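Local coordinates for putative uncharacterized protein (Coprinopsis cinerea, PDB 3W9A) that probably hydrolyses beta-glucans, as the catalytic domain of a family 131 glycoside hydrolase with a beta-jelly-roll fold, at residues A[62-67]-A[215-220]; A[99-104]-A[152-157]; A[106-111]-A[211-216]. All coordinates share one frame; numbering follows the deposited sequence.

Interaction 1. Residues A[62-67]-A[215-220]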
loop_
_atom_site.group_PDB
_atom_site.type_symbol
_atom_site.label_atom_id
_atom_site.label_comp_id
_atom_site.label_asym_id
_atom_site.label_seq_id
_atom_site.Cartn_x
_atom_site.Cartn_y
_atom_site.Cartn_z
ATOM N N LEU A 62 -4.439 9.226 1.143
ATOM C CA LEU A 62 -3.109 9.673 0.775
ATOM C C LEU A 62 -2.915 9.583 -0.720
ATOM O O LEU A 62 -3.134 8.520 -1.310
ATOM C CB LEU A 62 -2.072 8.807 1.462
ATOM C CG LEU A 62 -0.611 9.117 1.160
ATOM C CD1 LEU A 62 -0.174 10.436 1.790
ATOM C CD2 LEU A 62 0.255 7.987 1.680
ATOM N N LYS A 63 -2.532 10.695 -1.338
ATOM C CA LYS A 63 -2.046 10.672 -2.723
ATOM C C LYS A 63 -0.545 10.497 -2.686
ATOM O O LYS A 63 0.163 11.335 -2.144
ATOM C CB LYS A 63 -2.364 11.976 -3.462
ATOM C CG LYS A 63 -2.186 11.844 -4.972
ATOM C CD LYS A 63 -1.961 13.155 -5.733
ATOM C CE LYS A 63 -2.677 14.350 -5.201
ATOM N NZ LYS A 63 -2.669 15.508 -6.160
ATOM N N VAL A 64 -0.053 9.416 -3.272
ATOM C CA VAL A 64 1.384 9.145 -3.314
ATOM C C VAL A 64 1.844 9.556 -4.689
ATOM O O VAL A 64 1.353 9.028 -5.659
ATOM C CB VAL A 64 1.652 7.636 -3.056
ATOM C CG1 VAL A 64 3.064 7.245 -3.451
ATOM C CG2 VAL A 64 1.366 7.294 -1.599
ATOM N N THR A 65 2.786 10.493 -4.777
ATOM C CA THR A 65 3.296 10.933 -6.073
ATOM C C THR A 65 4.775 10.589 -6.267
ATOM O O THR A 65 5.625 10.923 -5.434
ATOM C CB THR A 65 3.078 12.464 -6.290
ATOM O OG1 THR A 65 1.682 12.775 -6.251
ATOM C CG2 THR A 65 3.659 12.935 -7.643
ATOM N N ILE A 66 5.079 9.961 -7.401
ATOM C CA ILE A 66 6.453 9.792 -7.853
ATOM C C ILE A 66 6.725 10.665 -9.075
ATOM O O ILE A 66 5.908 10.754 -9.992
ATOM C CB ILE A 66 6.796 8.316 -8.143
ATOM C CG1 ILE A 66 5.766 7.687 -9.093
ATOM C CG2 ILE A 66 6.923 7.549 -6.828
ATOM C CD1 ILE A 66 6.121 6.315 -9.627
ATOM N N ASP A 67 7.841 11.381 -9.052
ATOM C CA ASP A 67 8.290 12.097 -10.242
ATOM C C ASP A 67 9.771 11.850 -10.408
ATOM O O ASP A 67 10.346 11.040 -9.662
ATOM C CB ASP A 67 7.935 13.598 -10.186
ATOM C CG ASP A 67 8.683 14.359 -9.100
ATOM O OD1 ASP A 67 9.662 13.859 -8.504
ATOM O OD2 ASP A 67 8.256 15.489 -8.824
ATOM N N TRP A 215 -0.732 7.748 -7.177
ATOM C CA TRP A 215 -1.423 6.580 -6.668
ATOM C C TRP A 215 -2.148 7.056 -5.417
ATOM O O TRP A 215 -1.637 7.927 -4.701
ATOM C CB TRP A 215 -0.408 5.492 -6.297
ATOM C CG TRP A 215 0.370 4.934 -7.462
ATOM C CD1 TRP A 215 1.341 5.564 -8.191
ATOM C CD2 TRP A 215 0.261 3.614 -7.992
ATOM N NE1 TRP A 215 1.801 4.731 -9.169
ATOM C CE2 TRP A 215 1.159 3.522 -9.066
ATOM C CE3 TRP A 215 -0.534 2.514 -7.679
ATOM C CZ2 TRP A 215 1.317 2.364 -9.804
ATOM C CZ3 TRP A 215 -0.403 1.363 -8.447
ATOM C CH2 TRP A 215 0.519 1.298 -9.487
ATOM N N TYR A 216 -3.339 6.530 -5.165
ATOM C CA TYR A 216 -4.080 6.885 -3.964
ATOM C C TYR A 216 -4.208 5.683 -3.048
ATOM O O TYR A 216 -4.463 4.558 -3.495
ATOM C CB TYR A 216 -5.451 7.450 -4.316
ATOM C CG TYR A 216 -5.416 8.671 -5.227
ATOM C CD1 TYR A 216 -5.726 9.937 -4.745
ATOM C CD2 TYR A 216 -5.087 8.553 -6.580
ATOM C CE1 TYR A 216 -5.729 11.048 -5.571
ATOM C CE2 TYR A 216 -5.062 9.665 -7.404
ATOM C CZ TYR A 216 -5.387 10.900 -6.898
ATOM O OH TYR A 216 -5.366 11.999 -7.719
ATOM N N VAL A 217 -4.013 5.923 -1.759
ATOM C CA VAL A 217 -3.973 4.841 -0.766
ATOM C C VAL A 217 -4.841 5.243 0.411
ATOM O O VAL A 217 -4.735 6.375 0.886
ATOM C CB VAL A 217 -2.539 4.610 -0.247
ATOM C CG1 VAL A 217 -2.515 3.565 0.865
ATOM C CG2 VAL A 217 -1.611 4.228 -1.379
ATOM N N SER A 218 -5.701 4.347 0.885
ATOM C CA SER A 218 -6.453 4.619 2.111
ATOM C C SER A 218 -6.780 3.349 2.881
ATOM O O SER A 218 -6.630 2.243 2.370
ATOM C CB SER A 218 -7.737 5.368 1.782
ATOM O OG SER A 218 -8.581 4.551 1.011
ATOM N N GLY A 219 -7.219 3.529 4.122
ATOM C CA GLY A 219 -7.645 2.412 4.956
ATOM C C GLY A 219 -6.537 1.406 5.226
ATOM O O GLY A 219 -6.725 0.197 5.058
ATOM N N VAL A 220 -5.380 1.915 5.645
ATOM C CA VAL A 220 -4.213 1.072 5.865
ATOM C C VAL A 220 -4.141 0.652 7.327
ATOM O O VAL A 220 -4.138 1.506 8.210
ATOM C CB VAL A 220 -2.912 1.801 5.475
ATOM C CG1 VAL A 220 -1.720 0.856 5.595
ATOM C CG2 VAL A 220 -3.014 2.339 4.053
#
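Leu62 and Val64 pair with Val217 and Trp215 across two neighbouring antiparallel strands, whose short axes approach to 4.6 Å with their directions 146° apart. Both pairs are hydrogen-bonded in each direction, and the shortest of the four bonds runs from Val64 N to Trp215 O, 2.6 Å. Between them sits a non-hydrogen-bonded pair, Lys63 and Tyr216, with CA atoms 4.5 Å apart. Their side chains leave the same face of the sheet and lie side by side, pointing the same way. With Lys63 CG anti to the backbone N (chi1 -166°), that methylene comes over one face of the Tyr216 ring, set toward the rim. It approaches CE1 of Tyr216 to 3.7 Å in a CH-pi contact. Lys101 adds a cation-pi contact to this ring, and Tyr50 meets it edge to face. On the opposite face of the sheet the contact is apolar: Val64 CG2 and Val217 CG2 are 4.3 Å apart. Leu62 and Val64 turn there toward Leu81 and Thr79 of strand 77-83, in the second sheet. Within this sheet of the beta-jelly roll, Leu62, Val64, Trp215 and Val217 thus give the second sheet an apolar face, Lys63 and Tyr216 the far side.

Interaction 2. Residues A[99-104]-A[152-157]; sequences SIKRTN and TADTWF
Lys101 lies across one face of the Trp156 indole, its CG 3.6 Å from the centroid of the six-membered ring and nearly straight above it. That methylene stands between the backbone N and the carbonyl carbon (chi1 76°), and the extended chain beyond it passes CE2 and NE1. At the tip, Lys101 NZ makes a salt bridge to Asp154 OD2 at 3.3 Å, the hydrogen bond within it weak. One water joins NZ to Trp156 NE1 and a second joins it to Asp154 O, so the ammonium is gripped on several fronts; Tyr216 gives it a cation-pi partner. The indole edge meets Ser99, whose O lies 3.3 Å from Trp156 CZ3. An alanine in place of Trp156 would remove the surface under the Lys101 methylenes and would probably leave that chain less firmly placed, the water on NZ without its NE1 donor, and a gap beside Ser99.

Two backbone elements hold these groups. Ile100 and Phe157 form an antiparallel hydrogen-bonded pair, Ile100 N to Phe157 O and Phe157 N to Ile100 O both 2.8 Å. A type II turn from Thr152 to Thr155 docks by Asp154 N on Arg102 O, at 2.8 Å. Ala153 CB rests over one face of the Arg102 guanidinium, 3.5 Å above its plane and toward the rim, while Phe151 O takes the NE hydrogen. A water accepts from Arg102 N at 2.8 Å and lies within hydrogen-bonding distance of Thr152 O and Thr155 O, linking the two segments.

The contact joins the end region of strand 93-101 to the loop entering strand 157-164. Strand 213-224 flanks strand 93-101 on its other side, and Trp156 touches its Tyr216 and Ser218; Thr155 and Phe157 pack on Thr176 of strand 169-176.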
loop_
_atom_site.group_PDB
_atom_site.type_symbol
_atom_site.label_atom_id
_atom_site.label_comp_id
_atom_site.label_asym_id
_atom_site.label_seq_id
_atom_site.Cartn_x
_atom_site.Cartn_y
_atom_site.Cartn_z
ATOM N N SER A 99 -6.381 -0.037 0.714
ATOM C CA SER A 99 -7.151 0.215 -0.496
ATOM C C SER A 99 -6.370 1.153 -1.386
ATOM O O SER A 99 -5.808 2.141 -0.915
ATOM C CB SER A 99 -8.508 0.872 -0.179
ATOM O OG SER A 99 -9.237 0.127 0.787
ATOM N N ILE A 100 -6.394 0.874 -2.679
ATOM C CA ILE A 100 -5.622 1.614 -3.633
ATOM C C ILE A 100 -6.451 1.952 -4.888
ATOM O O ILE A 100 -7.386 1.228 -5.274
ATOM C CB ILE A 100 -4.333 0.820 -3.943
ATOM C CG1 ILE A 100 -3.346 1.643 -4.763
ATOM C CG2 ILE A 100 -4.627 -0.479 -4.664
ATOM C CD1 ILE A 100 -1.917 1.153 -4.641
ATOM N N LYS A 101 -6.141 3.090 -5.494
ATOM C CA LYS A 101 -6.709 3.427 -6.796
ATOM C C LYS A 101 -5.826 4.369 -7.572
ATOM O O LYS A 101 -4.872 4.961 -7.033
ATOM C CB LYS A 101 -8.082 4.076 -6.658
ATOM C CG LYS A 101 -8.045 5.534 -6.215
ATOM C CD LYS A 101 -9.222 6.322 -6.763
ATOM C CE LYS A 101 -9.091 7.788 -6.416
ATOM N NZ LYS A 101 -10.316 8.533 -6.805
ATOM N N ARG A 102 -6.186 4.517 -8.844
ATOM C CA ARG A 102 -5.620 5.543 -9.712
ATOM C C ARG A 102 -6.751 6.376 -10.284
ATOM O O ARG A 102 -7.918 6.000 -10.167
ATOM C CB ARG A 102 -4.813 4.905 -10.841
ATOM C CG ARG A 102 -5.614 4.049 -11.813
ATOM C CD ARG A 102 -4.826 3.904 -13.100
ATOM N NE ARG A 102 -5.622 3.415 -14.205
ATOM C CZ ARG A 102 -6.107 4.168 -15.195
ATOM N NH1 ARG A 102 -5.929 5.485 -15.219
ATOM N NH2 ARG A 102 -6.793 3.588 -16.174
ATOM N N THR A 103 -6.409 7.510 -10.886
ATOM C CA THR A 103 -7.373 8.284 -11.679
ATOM C C THR A 103 -6.855 8.367 -13.102
ATOM O O THR A 103 -5.904 7.673 -13.475
ATOM C CB THR A 103 -7.598 9.700 -11.101
ATOM O OG1 THR A 103 -6.411 10.503 -11.234
ATOM C CG2 THR A 103 -8.009 9.632 -9.633
ATOM N N ASN A 104 -7.492 9.206 -13.906
ATOM C CA ASN A 104 -6.988 9.518 -15.227
ATOM C C ASN A 104 -5.889 10.573 -15.204
ATOM O O ASN A 104 -5.110 10.683 -16.148
ATOM C CB ASN A 104 -8.145 9.953 -16.105
ATOM C CG ASN A 104 -8.935 8.774 -16.641
ATOM O OD1 ASN A 104 -8.408 7.668 -16.798
ATOM N ND2 ASN A 104 -10.180 9.008 -16.945
ATOM N N THR A 152 -8.792 -0.297 -13.398
ATOM C CA THR A 152 -9.777 0.665 -13.857
ATOM C C THR A 152 -9.636 1.988 -13.111
ATOM O O THR A 152 -9.560 1.998 -11.877
ATOM C CB THR A 152 -11.208 0.142 -13.630
ATOM O OG1 THR A 152 -11.307 -1.228 -14.048
ATOM C CG2 THR A 152 -12.198 0.955 -14.420
ATOM N N ALA A 153 -9.627 3.092 -13.860
ATOM C CA ALA A 153 -9.570 4.421 -13.276
ATOM C C ALA A 153 -10.750 4.649 -12.335
ATOM O O ALA A 153 -11.877 4.258 -12.624
ATOM C CB ALA A 153 -9.545 5.499 -14.366
ATOM N N ASP A 154 -10.454 5.252 -11.186
ATOM C CA ASP A 154 -11.442 5.604 -10.153
ATOM C C ASP A 154 -12.126 4.474 -9.388
ATOM O O ASP A 154 -12.920 4.728 -8.498
ATOM C CB ASP A 154 -12.446 6.621 -10.704
ATOM C CG ASP A 154 -11.798 7.985 -10.912
ATOM O OD1 ASP A 154 -11.588 8.367 -12.072
ATOM O OD2 ASP A 154 -11.423 8.640 -9.907
ATOM N N THR A 155 -11.785 3.236 -9.695
ATOM C CA THR A 155 -12.259 2.113 -8.916
ATOM C C THR A 155 -11.358 1.916 -7.693
ATOM O O THR A 155 -10.136 1.977 -7.803
ATOM C CB THR A 155 -12.304 0.863 -9.794
ATOM O OG1 THR A 155 -13.187 1.118 -10.900
ATOM C CG2 THR A 155 -12.789 -0.318 -9.014
ATOM N N TRP A 156 -11.952 1.720 -6.521
ATOM C CA TRP A 156 -11.155 1.551 -5.306
ATOM C C TRP A 156 -10.963 0.071 -5.116
ATOM O O TRP A 156 -11.923 -0.659 -4.994
ATOM C CB TRP A 156 -11.809 2.196 -4.079
ATOM C CG TRP A 156 -11.416 3.617 -3.879
ATOM C CD1 TRP A 156 -12.142 4.750 -4.212
ATOM C CD2 TRP A 156 -10.182 4.089 -3.314
ATOM N NE1 TRP A 156 -11.429 5.872 -3.870
ATOM C CE2 TRP A 156 -10.225 5.499 -3.328
ATOM C CE3 TRP A 156 -9.035 3.450 -2.807
ATOM C CZ2 TRP A 156 -9.168 6.288 -2.845
ATOM C CZ3 TRP A 156 -7.987 4.239 -2.313
ATOM C CH2 TRP A 156 -8.063 5.638 -2.337
ATOM N N PHE A 157 -9.709 -0.361 -5.141
ATOM C CA PHE A 157 -9.354 -1.753 -4.985
ATOM C C PHE A 157 -8.909 -2.007 -3.563
ATOM O O PHE A 157 -7.905 -1.442 -3.087
ATOM C CB PHE A 157 -8.282 -2.126 -5.997
ATOM C CG PHE A 157 -8.777 -2.090 -7.414
ATOM C CD1 PHE A 157 -9.465 -3.185 -7.954
ATOM C CD2 PHE A 157 -8.597 -0.953 -8.201
ATOM C CE1 PHE A 157 -9.941 -3.148 -9.255
ATOM C CE2 PHE A 157 -9.064 -0.915 -9.508
ATOM C CZ PHE A 157 -9.734 -2.011 -10.039
HETATM O O HOH W 1 -11.733 8.833 -4.141
HETATM O O HOH W 2 -12.827 7.122 -6.718
HETATM O O HOH W 3 -8.228 2.738 -9.646
HETATM O O HOH W 4 -10.241 10.459 -13.202
#

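Interaction 3. Residues A[106-111]-A[211-216]; sequences NAPDPT and PPEDWY
Asn106 and Asp214 join a loop to the start of a strand: the touching parts run 91° apart, and Asp214 N donates to Asn106 O over 2.8 Å. The same oxygen lies 3.2 Å from Glu213 CA in a CA-H...O contact, so the carbonyl is held by two adjacent residues of the strand. A side-chain bond reinforces it. Asn106 ND2 donates to Asp214 OD2 at 2.8 Å, with the acceptor near the amide plane but the donor above the carboxylate plane, the two planes being 74° apart. The other oxygen, Asp214 OD1, accepts from Thr65 OG1, which fixes how the carboxylate is turned.

Glu213 reaches the loop with an extended chain. Its OE2 receives Asp109 N at 2.9 Å from well above the carboxylate plane, and also takes a hydrogen bond with His114 NE2 and a salt bridge from Arg205 NH1. Its OE1 accepts Trp215 NE1 at 3.0 Å, on the anti side and close to the indole plane, pinning the rotation of the ring. Pro108 then covers one face of that indole: CG sits 3.3 Å above the ring plane, toward the rim, in a CH-pi contact with the five-membered ring, 3.4 Å from Trp215 CE2 at the nearest. Beyond it Asp109 OD1 accepts from Thr111 N, closing an Asx turn, and also from Thr111 OG1, both from the same face of the carboxylate. A water bridges Ala107 O and Pro212 O.

The loop between strands 93-101 and 114-119 thus lies across the beginning of strand 213-224, which pairs with strand 61-66 on one side and 93-101 on the other. Tyr128 of strand 124-128 touches Pro108, Pro110 and Trp215, and Arg205 of strand 203-205 packs on Asp109; both strands belong to the second sheet.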
loop_
_atom_site.group_PDB
_atom_site.type_symbol
_atom_site.label_atom_id
_atom_site.label_comp_id
_atom_site.label_asym_id
_atom_site.label_seq_id
_atom_site.Cartn_x
_atom_site.Cartn_y
_atom_site.Cartn_z
ATOM N N ASN A 106 -2.319 12.042 -14.008
ATOM C CA ASN A 106 -1.035 11.459 -13.658
ATOM C C ASN A 106 -1.150 9.936 -13.529
ATOM O O ASN A 106 -0.693 9.347 -12.555
ATOM C CB ASN A 106 -0.495 12.065 -12.348
ATOM C CG ASN A 106 -0.150 13.539 -12.483
ATOM O OD1 ASN A 106 0.220 14.006 -13.565
ATOM N ND2 ASN A 106 -0.241 14.267 -11.384
ATOM N N ALA A 107 -1.787 9.322 -14.526
ATOM C CA ALA A 107 -2.092 7.904 -14.493
ATOM C C ALA A 107 -0.794 7.127 -14.554
ATOM O O ALA A 107 0.069 7.459 -15.343
ATOM C CB ALA A 107 -2.975 7.539 -15.679
ATOM N N PRO A 108 -0.626 6.112 -13.703
ATOM C CA PRO A 108 0.568 5.297 -13.844
ATOM C C PRO A 108 0.763 4.770 -15.280
ATOM O O PRO A 108 -0.213 4.452 -15.954
ATOM C CB PRO A 108 0.314 4.159 -12.860
ATOM C CG PRO A 108 -0.506 4.790 -11.789
ATOM C CD PRO A 108 -1.383 5.778 -12.486
ATOM N N ASP A 109 2.020 4.685 -15.712
ATOM C CA ASP A 109 2.401 4.252 -17.058
ATOM C C ASP A 109 2.374 2.727 -17.187
ATOM O O ASP A 109 3.262 2.051 -16.664
ATOM C CB ASP A 109 3.804 4.767 -17.352
ATOM C CG ASP A 109 4.245 4.534 -18.777
ATOM O OD1 ASP A 109 3.687 3.682 -19.480
ATOM O OD2 ASP A 109 5.192 5.212 -19.180
ATOM N N PRO A 110 1.383 2.182 -17.921
ATOM C CA PRO A 110 1.280 0.721 -18.060
ATOM C C PRO A 110 2.382 0.046 -18.890
ATOM O O PRO A 110 2.411 -1.185 -18.984
ATOM C CB PRO A 110 -0.088 0.531 -18.720
ATOM C CG PRO A 110 -0.341 1.801 -19.460
ATOM C CD PRO A 110 0.333 2.887 -18.681
ATOM N N THR A 111 3.277 0.822 -19.497
ATOM C CA THR A 111 4.413 0.258 -20.233
ATOM C C THR A 111 5.651 0.023 -19.337
ATOM O O THR A 111 6.643 -0.508 -19.807
ATOM C CB THR A 111 4.818 1.175 -21.415
ATOM O OG1 THR A 111 5.393 2.403 -20.933
ATOM C CG2 THR A 111 3.597 1.488 -22.291
ATOM N N PRO A 211 6.035 11.949 -17.405
ATOM C CA PRO A 211 5.398 12.787 -16.405
ATOM C C PRO A 211 5.211 12.062 -15.077
ATOM O O PRO A 211 5.504 10.854 -14.993
ATOM C CB PRO A 211 4.044 13.101 -17.057
ATOM C CG PRO A 211 3.732 11.895 -17.840
ATOM C CD PRO A 211 5.042 11.348 -18.317
ATOM N N PRO A 212 4.701 12.769 -14.051
ATOM C CA PRO A 212 4.551 12.130 -12.740
ATOM C C PRO A 212 3.412 11.133 -12.701
ATOM O O PRO A 212 2.550 11.140 -13.580
ATOM C CB PRO A 212 4.284 13.306 -11.781
ATOM C CG PRO A 212 4.551 14.547 -12.562
ATOM C CD PRO A 212 4.365 14.203 -14.004
ATOM N N GLU A 213 3.433 10.260 -11.691
ATOM C CA GLU A 213 2.343 9.340 -11.401
ATOM C C GLU A 213 1.725 9.639 -10.035
ATOM O O GLU A 213 2.448 9.939 -9.083
ATOM C CB GLU A 213 2.853 7.905 -11.340
ATOM C CG GLU A 213 3.510 7.397 -12.603
ATOM C CD GLU A 213 3.718 5.890 -12.583
ATOM O OE1 GLU A 213 3.573 5.281 -11.499
ATOM O OE2 GLU A 213 4.033 5.312 -13.652
ATOM N N ASP A 214 0.396 9.554 -9.943
ATOM C CA ASP A 214 -0.310 9.591 -8.663
ATOM C C ASP A 214 -0.913 8.224 -8.401
ATOM O O ASP A 214 -1.520 7.611 -9.286
ATOM C CB ASP A 214 -1.427 10.637 -8.658
ATOM C CG ASP A 214 -0.921 12.057 -8.887
ATOM O OD1 ASP A 214 0.183 12.400 -8.452
ATOM O OD2 ASP A 214 -1.657 12.830 -9.506
ATOM N N TRP A 215 -0.732 7.748 -7.177
ATOM C CA TRP A 215 -1.423 6.580 -6.668
ATOM C C TRP A 215 -2.148 7.056 -5.417
ATOM O O TRP A 215 -1.637 7.927 -4.701
ATOM C CB TRP A 215 -0.408 5.492 -6.297
ATOM C CG TRP A 215 0.370 4.934 -7.462
ATOM C CD1 TRP A 215 1.341 5.564 -8.191
ATOM C CD2 TRP A 215 0.261 3.614 -7.992
ATOM N NE1 TRP A 215 1.801 4.731 -9.169
ATOM C CE2 TRP A 215 1.159 3.522 -9.066
ATOM C CE3 TRP A 215 -0.534 2.514 -7.679
ATOM C CZ2 TRP A 215 1.317 2.364 -9.804
ATOM C CZ3 TRP A 215 -0.403 1.363 -8.447
ATOM C CH2 TRP A 215 0.519 1.298 -9.487
ATOM N N TYR A 216 -3.339 6.530 -5.165
ATOM C CA TYR A 216 -4.080 6.885 -3.964
ATOM C C TYR A 216 -4.208 5.683 -3.048
ATOM O O TYR A 216 -4.463 4.558 -3.495
ATOM C CB TYR A 216 -5.451 7.450 -4.316
ATOM C CG TYR A 216 -5.416 8.671 -5.227
ATOM C CD1 TYR A 216 -5.726 9.937 -4.745
ATOM C CD2 TYR A 216 -5.087 8.553 -6.580
ATOM C CE1 TYR A 216 -5.729 11.048 -5.571
ATOM C CE2 TYR A 216 -5.062 9.665 -7.404
ATOM C CZ TYR A 216 -5.387 10.900 -6.898
ATOM O OH TYR A 216 -5.366 11.999 -7.719
HETATM O O HOH W 5 1.365 9.830 -15.768
#

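Overall arrangement
From the N terminus, residues 62-67 come first and pair with 215-220, so interaction 1 closes a loop of 147 residues that contains both segments of interaction 2. Next come 99-104, which meet 152-157 in interaction 2 and close a loop of 47 residues, and 106-111, which meet 211-216 in interaction 3 and close one of 99; these two contacts cross along the chain. Interactions 1 and 3 share Trp215 and Tyr216 of strand 213-224. That strand runs between strands 61-66 and 93-101, with Tyr216 N bonded to Lys101 O. Interaction 1 joins two strands of one sheet, while interactions 2 and 3 fasten the loops 152-157 and 106-111 to strands of that sheet.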